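Local coordinates for protein galactose-binding lectin (PDB 6YF6) that binds a fucose derivative with the help of a calcium ion through its C-terminal domain, part of a longer bacterial lectin, at residues A[83-96]-A[112-126]. Residues are numbered along the deposited sequence; the frame is centred on the assembly and turned at random.
Sequences KVSLRADGKDISAP and FKATGSQAELAVVSH
Pro96 lies over one face of the His126 imidazole, its CG 3.9 Å from the ring centroid in a CH-pi contact offset toward the rim. At the edge of the same ring, in its plane, NE2 shares a hydrogen bond of 2.7 Å with Ser85 OG, which a chi1 of 65° holds between the backbone N and the carbonyl carbon; Lys83 O also sits in that plane and takes the backbone N-H of His126. The Arg87 guanidinium carries Val124 CG2 over the centre of one face, 3.6 Å from CZ. In its plane, NE and NH2 both reach Asp92 OD1, NE at 3.0 Å in a salt bridge, while NH1 is paired with Glu51 of strand 50-58, so the group is held between two carboxylates. Leu121 CD2 covers one face of the Phe112 ring toward its rim, and Ala88 CB meets that side chain obliquely.

Ser85, Arg87, Ala88, Leu121 and Val124 sit on neighbouring antiparallel strands, 83-88 and 118-125, the inner pair of a four-stranded sheet in the beta-sandwich of this C-terminal lectin domain. Ser85 and Arg87 form hydrogen-bonded pairs with Val124 and Ala122. The opposite face carries Val84, Leu86, Ala88, Leu121 and Val123; there Leu108 packs on Val84 and Leu86, and Trp68 on Leu86 and Val123, while Leu121 meets Trp19 of the second subunit. Val84 CG1 and Val123 CG1 are tight at 3.3 Å.

Beyond Ala88 a type I' turn leads into strand 91-98. Asp89 N donates to Glu120 O, and Asp89 OD1 accepts the N-H of Glu120 at 2.8 Å from above the carboxylate plane. Its OD2 receives hydrogen bonds from three waters, which tie it to Lys113 O, Thr115 and Gln118 O in the connection between strands 106-113 and 118-125.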
loop_
_atom_site.group_PDB
_atom_site.type_symbol
_atom_site.label_atom_id
_atom_site.label_comp_id
_atom_site.label_asym_id
_atom_site.label_seq_id
_atom_site.Cartn_x
_atom_site.Cartn_y
_atom_site.Cartn_z
ATOM N N LYS A 83 -20.646 0.216 2.715
ATOM C CA LYS A 83 -20.577 -1.242 2.612
ATOM C C LYS A 83 -20.272 -1.596 1.165
ATOM O O LYS A 83 -21.082 -1.315 0.277
ATOM C CB LYS A 83 -21.882 -1.906 3.053
ATOM C CG LYS A 83 -22.221 -1.735 4.521
ATOM C CD LYS A 83 -23.380 -2.647 4.914
ATOM C CE LYS A 83 -23.802 -2.439 6.359
ATOM N NZ LYS A 83 -25.224 -2.833 6.578
ATOM N N VAL A 84 -19.122 -2.223 0.923
ATOM C CA VAL A 84 -18.594 -2.385 -0.427
ATOM C C VAL A 84 -18.196 -3.835 -0.653
ATOM O O VAL A 84 -17.581 -4.463 0.215
ATOM C CB VAL A 84 -17.394 -1.442 -0.660
ATOM C CG1 VAL A 84 -16.947 -1.489 -2.112
ATOM C CG2 VAL A 84 -17.757 -0.011 -0.252
ATOM N N SER A 85 -18.545 -4.366 -1.826
ATOM C CA SER A 85 -18.180 -5.721 -2.223
ATOM C C SER A 85 -17.576 -5.683 -3.623
ATOM O O SER A 85 -17.496 -4.628 -4.261
ATOM C CB SER A 85 -19.389 -6.667 -2.179
ATOM O OG SER A 85 -20.380 -6.298 -3.125
ATOM N N LEU A 86 -17.144 -6.852 -4.098
ATOM C CA LEU A 86 -16.559 -7.006 -5.421
ATOM C C LEU A 86 -17.398 -7.959 -6.260
ATOM O O LEU A 86 -17.932 -8.951 -5.747
ATOM C CB LEU A 86 -15.128 -7.533 -5.336
ATOM C CG LEU A 86 -14.182 -6.761 -4.417
ATOM C CD1 LEU A 86 -12.865 -7.513 -4.252
ATOM C CD2 LEU A 86 -13.951 -5.368 -4.962
ATOM N N ARG A 87 -17.481 -7.673 -7.554
ATOM C CA ARG A 87 -18.265 -8.468 -8.490
ATOM C C ARG A 87 -17.448 -8.718 -9.749
ATOM O O ARG A 87 -16.726 -7.833 -10.217
ATOM C CB ARG A 87 -19.579 -7.754 -8.829
ATOM C CG ARG A 87 -20.523 -8.534 -9.727
ATOM C CD ARG A 87 -21.860 -7.812 -9.853
ATOM N NE ARG A 87 -22.532 -7.690 -8.562
ATOM C CZ ARG A 87 -23.441 -6.764 -8.264
ATOM N NH1 ARG A 87 -23.804 -5.857 -9.162
ATOM N NH2 ARG A 87 -23.986 -6.746 -7.055
ATOM N N ALA A 88 -17.554 -9.931 -10.291
ATOM C CA ALA A 88 -16.827 -10.299 -11.502
ATOM C C ALA A 88 -17.721 -11.145 -12.391
ATOM O O ALA A 88 -18.182 -12.213 -11.976
ATOM C CB ALA A 88 -15.542 -11.060 -11.164
ATOM N N ASP A 89 -17.941 -10.676 -13.621
ATOM C CA ASP A 89 -18.804 -11.367 -14.577
ATOM C C ASP A 89 -20.164 -11.658 -13.951
ATOM O O ASP A 89 -20.731 -12.742 -14.107
ATOM C CB ASP A 89 -18.140 -12.645 -15.087
ATOM C CG ASP A 89 -16.943 -12.358 -15.975
ATOM O OD1 ASP A 89 -16.947 -11.295 -16.636
ATOM O OD2 ASP A 89 -16.003 -13.183 -16.008
ATOM N N GLY A 90 -20.687 -10.667 -13.229
ATOM C CA GLY A 90 -21.995 -10.754 -12.620
ATOM C C GLY A 90 -22.054 -11.540 -11.331
ATOM O O GLY A 90 -23.120 -11.588 -10.705
ATOM N N LYS A 91 -20.954 -12.152 -10.910
ATOM C CA LYS A 91 -20.928 -12.992 -9.722
ATOM C C LYS A 91 -20.304 -12.221 -8.568
ATOM O O LYS A 91 -19.201 -11.678 -8.702
ATOM C CB LYS A 91 -20.141 -14.275 -9.990
ATOM C CG LYS A 91 -20.167 -15.278 -8.854
ATOM C CD LYS A 91 -19.215 -16.440 -9.133
ATOM C CE LYS A 91 -19.122 -17.400 -7.955
ATOM N NZ LYS A 91 -20.451 -17.693 -7.355
ATOM N N ASP A 92 -21.012 -12.163 -7.444
ATOM C CA ASP A 92 -20.449 -11.571 -6.238
ATOM C C ASP A 92 -19.297 -12.444 -5.745
ATOM O O ASP A 92 -19.502 -13.616 -5.411
ATOM C CB ASP A 92 -21.524 -11.431 -5.165
ATOM C CG ASP A 92 -22.606 -10.428 -5.546
ATOM O OD1 ASP A 92 -22.263 -9.321 -6.020
ATOM O OD2 ASP A 92 -23.801 -10.749 -5.370
ATOM N N ILE A 93 -18.087 -11.881 -5.714
ATOM C CA ILE A 93 -16.887 -12.620 -5.328
ATOM C C ILE A 93 -16.352 -12.173 -3.974
ATOM O O ILE A 93 -15.242 -12.565 -3.591
ATOM C CB ILE A 93 -15.787 -12.518 -6.401
ATOM C CG1 ILE A 93 -15.427 -11.057 -6.679
ATOM C CG2 ILE A 93 -16.221 -13.240 -7.673
ATOM C CD1 ILE A 93 -14.165 -10.893 -7.501
ATOM N N SER A 94 -17.107 -11.364 -3.237
ATOM C CA SER A 94 -16.721 -10.982 -1.888
ATOM C C SER A 94 -17.976 -10.682 -1.083
ATOM O O SER A 94 -19.017 -10.321 -1.640
ATOM C CB SER A 94 -15.790 -9.762 -1.889
ATOM O OG SER A 94 -16.516 -8.555 -2.084
ATOM N N ALA A 95 -17.871 -10.844 0.232
ATOM C CA ALA A 95 -18.912 -10.366 1.123
ATOM C C ALA A 95 -18.907 -8.839 1.142
ATOM O O ALA A 95 -17.891 -8.211 0.840
ATOM C CB ALA A 95 -18.696 -10.909 2.532
ATOM N N PRO A 96 -20.039 -8.212 1.477
ATOM C CA PRO A 96 -20.032 -6.751 1.674
ATOM C C PRO A 96 -19.225 -6.381 2.908
ATOM O O PRO A 96 -19.537 -6.807 4.022
ATOM C CB PRO A 96 -21.518 -6.399 1.841
ATOM C CG PRO A 96 -22.271 -7.567 1.312
ATOM C CD PRO A 96 -21.401 -8.771 1.517
ATOM N N PHE A 112 -11.762 -14.672 -8.613
ATOM C CA PHE A 112 -12.671 -15.068 -9.677
ATOM C C PHE A 112 -11.907 -15.922 -10.675
ATOM O O PHE A 112 -10.677 -15.874 -10.757
ATOM C CB PHE A 112 -13.301 -13.855 -10.377
ATOM C CG PHE A 112 -12.320 -13.006 -11.139
ATOM C CD1 PHE A 112 -11.620 -11.991 -10.503
ATOM C CD2 PHE A 112 -12.105 -13.215 -12.491
ATOM C CE1 PHE A 112 -10.721 -11.204 -11.203
ATOM C CE2 PHE A 112 -11.203 -12.438 -13.193
ATOM C CZ PHE A 112 -10.513 -11.429 -12.550
ATOM N N LYS A 113 -12.653 -16.722 -11.428
ATOM C CA LYS A 113 -12.085 -17.599 -12.440
ATOM C C LYS A 113 -12.488 -17.074 -13.809
ATOM O O LYS A 113 -13.681 -16.919 -14.092
ATOM C CB LYS A 113 -12.555 -19.038 -12.250
ATOM C CG LYS A 113 -11.877 -20.032 -13.184
ATOM C CD LYS A 113 -12.144 -21.468 -12.759
ATOM C CE LYS A 113 -11.055 -21.983 -11.828
ATOM N NZ LYS A 113 -11.499 -23.180 -11.064
ATOM N N ALA A 114 -11.496 -16.789 -14.645
ATOM C CA ALA A 114 -11.778 -16.284 -15.978
ATOM C C ALA A 114 -12.412 -17.373 -16.834
ATOM O O ALA A 114 -12.070 -18.556 -16.726
ATOM C CB ALA A 114 -10.494 -15.774 -16.634
ATOM N N THR A 115 -13.365 -16.971 -17.671
ATOM C CA THR A 115 -13.928 -17.849 -18.686
ATOM C C THR A 115 -13.389 -17.532 -20.073
ATOM O O THR A 115 -13.808 -18.159 -21.050
ATOM C CB THR A 115 -15.458 -17.756 -18.681
ATOM O OG1 THR A 115 -15.870 -16.393 -18.851
ATOM C CG2 THR A 115 -16.006 -18.286 -17.364
ATOM N N GLY A 116 -12.467 -16.578 -20.175
ATOM C CA GLY A 116 -11.894 -16.208 -21.451
ATOM C C GLY A 116 -10.795 -15.172 -21.332
ATOM O O GLY A 116 -10.032 -15.162 -20.360
ATOM N N SER A 117 -10.716 -14.287 -22.324
ATOM C CA SER A 117 -9.653 -13.295 -22.394
ATOM C C SER A 117 -9.924 -12.069 -21.536
ATOM O O SER A 117 -9.002 -11.277 -21.312
ATOM C CB SER A 117 -9.450 -12.864 -23.847
ATOM O OG SER A 117 -10.620 -12.246 -24.352
ATOM N N GLN A 118 -11.150 -11.888 -21.050
ATOM C CA GLN A 118 -11.470 -10.707 -20.265
ATOM C C GLN A 118 -12.559 -11.034 -19.255
ATOM O O GLN A 118 -13.259 -12.043 -19.363
ATOM C CB GLN A 118 -11.914 -9.544 -21.160
ATOM C CG GLN A 118 -13.135 -9.852 -22.011
ATOM C CD GLN A 118 -13.481 -8.723 -22.959
ATOM O OE1 GLN A 118 -12.607 -8.174 -23.632
ATOM N NE2 GLN A 118 -14.760 -8.367 -23.019
ATOM N N ALA A 119 -12.690 -10.150 -18.267
ATOM C CA ALA A 119 -13.713 -10.257 -17.238
ATOM C C ALA A 119 -14.268 -8.873 -16.953
ATOM O O ALA A 119 -13.527 -7.885 -16.960
ATOM C CB ALA A 119 -13.158 -10.868 -15.946
ATOM N N GLU A 120 -15.573 -8.807 -16.707
ATOM C CA GLU A 120 -16.246 -7.559 -16.364
ATOM C C GLU A 120 -16.240 -7.423 -14.846
ATOM O O GLU A 120 -16.916 -8.183 -14.144
ATOM C CB GLU A 120 -17.665 -7.540 -16.927
ATOM C CG GLU A 120 -17.715 -7.436 -18.449
ATOM C CD GLU A 120 -19.132 -7.426 -18.998
ATOM O OE1 GLU A 120 -19.958 -6.624 -18.514
ATOM O OE2 GLU A 120 -19.419 -8.219 -19.920
ATOM N N LEU A 121 -15.468 -6.466 -14.343
ATOM C CA LEU A 121 -15.313 -6.250 -12.913
ATOM C C LEU A 121 -16.109 -5.030 -12.476
ATOM O O LEU A 121 -16.191 -4.033 -13.200
ATOM C CB LEU A 121 -13.843 -6.053 -12.549
ATOM C CG LEU A 121 -12.901 -7.171 -12.995
ATOM C CD1 LEU A 121 -11.472 -6.848 -12.584
ATOM C CD2 LEU A 121 -13.359 -8.510 -12.424
ATOM N N ALA A 122 -16.676 -5.104 -11.277
ATOM C CA ALA A 122 -17.389 -3.969 -10.716
ATOM C C ALA A 122 -17.194 -3.956 -9.209
ATOM O O ALA A 122 -17.265 -5.001 -8.558
ATOM C CB ALA A 122 -18.882 -4.020 -11.059
ATOM N N VAL A 123 -16.918 -2.768 -8.674
ATOM C CA VAL A 123 -16.989 -2.518 -7.240
ATOM C C VAL A 123 -18.418 -2.095 -6.924
ATOM O O VAL A 123 -18.999 -1.266 -7.634
ATOM C CB VAL A 123 -15.977 -1.443 -6.816
ATOM C CG1 VAL A 123 -16.053 -1.198 -5.319
ATOM C CG2 VAL A 123 -14.567 -1.855 -7.219
ATOM N N VAL A 124 -18.988 -2.665 -5.865
ATOM C CA VAL A 124 -20.415 -2.562 -5.586
ATOM C C VAL A 124 -20.611 -1.930 -4.216
ATOM O O VAL A 124 -20.037 -2.394 -3.224
ATOM C CB VAL A 124 -21.099 -3.942 -5.648
ATOM C CG1 VAL A 124 -22.576 -3.822 -5.301
ATOM C CG2 VAL A 124 -20.915 -4.567 -7.025
ATOM N N SER A 125 -21.425 -0.875 -4.168
ATOM C CA SER A 125 -21.863 -0.264 -2.920
ATOM C C SER A 125 -23.246 -0.776 -2.543
ATOM O O SER A 125 -24.138 -0.865 -3.391
ATOM C CB SER A 125 -21.912 1.260 -3.033
ATOM O OG SER A 125 -22.616 1.811 -1.934
ATOM N N HIS A 126 -23.425 -1.094 -1.262
ATOM C CA HIS A 126 -24.698 -1.579 -0.745
ATOM C C HIS A 126 -25.422 -0.528 0.085
ATOM O O HIS A 126 -26.447 -0.837 0.704
ATOM C CB HIS A 126 -24.474 -2.848 0.078
ATOM C CG HIS A 126 -23.807 -3.945 -0.688
ATOM N ND1 HIS A 126 -24.478 -5.075 -1.108
ATOM C CD2 HIS A 126 -22.533 -4.081 -1.126
ATOM C CE1 HIS A 126 -23.644 -5.861 -1.764
ATOM N NE2 HIS A 126 -22.457 -5.282 -1.789
HETATM O O HOH W 1 -21.268 1.883 0.409
HETATM O O HOH W 2 -17.462 -15.578 -16.925
HETATM O O HOH W 3 -15.332 -14.617 -13.965
HETATM O O HOH W 4 -13.811 -14.105 -17.583
HETATM O O HOH W 5 -19.498 -7.947 -13.018
#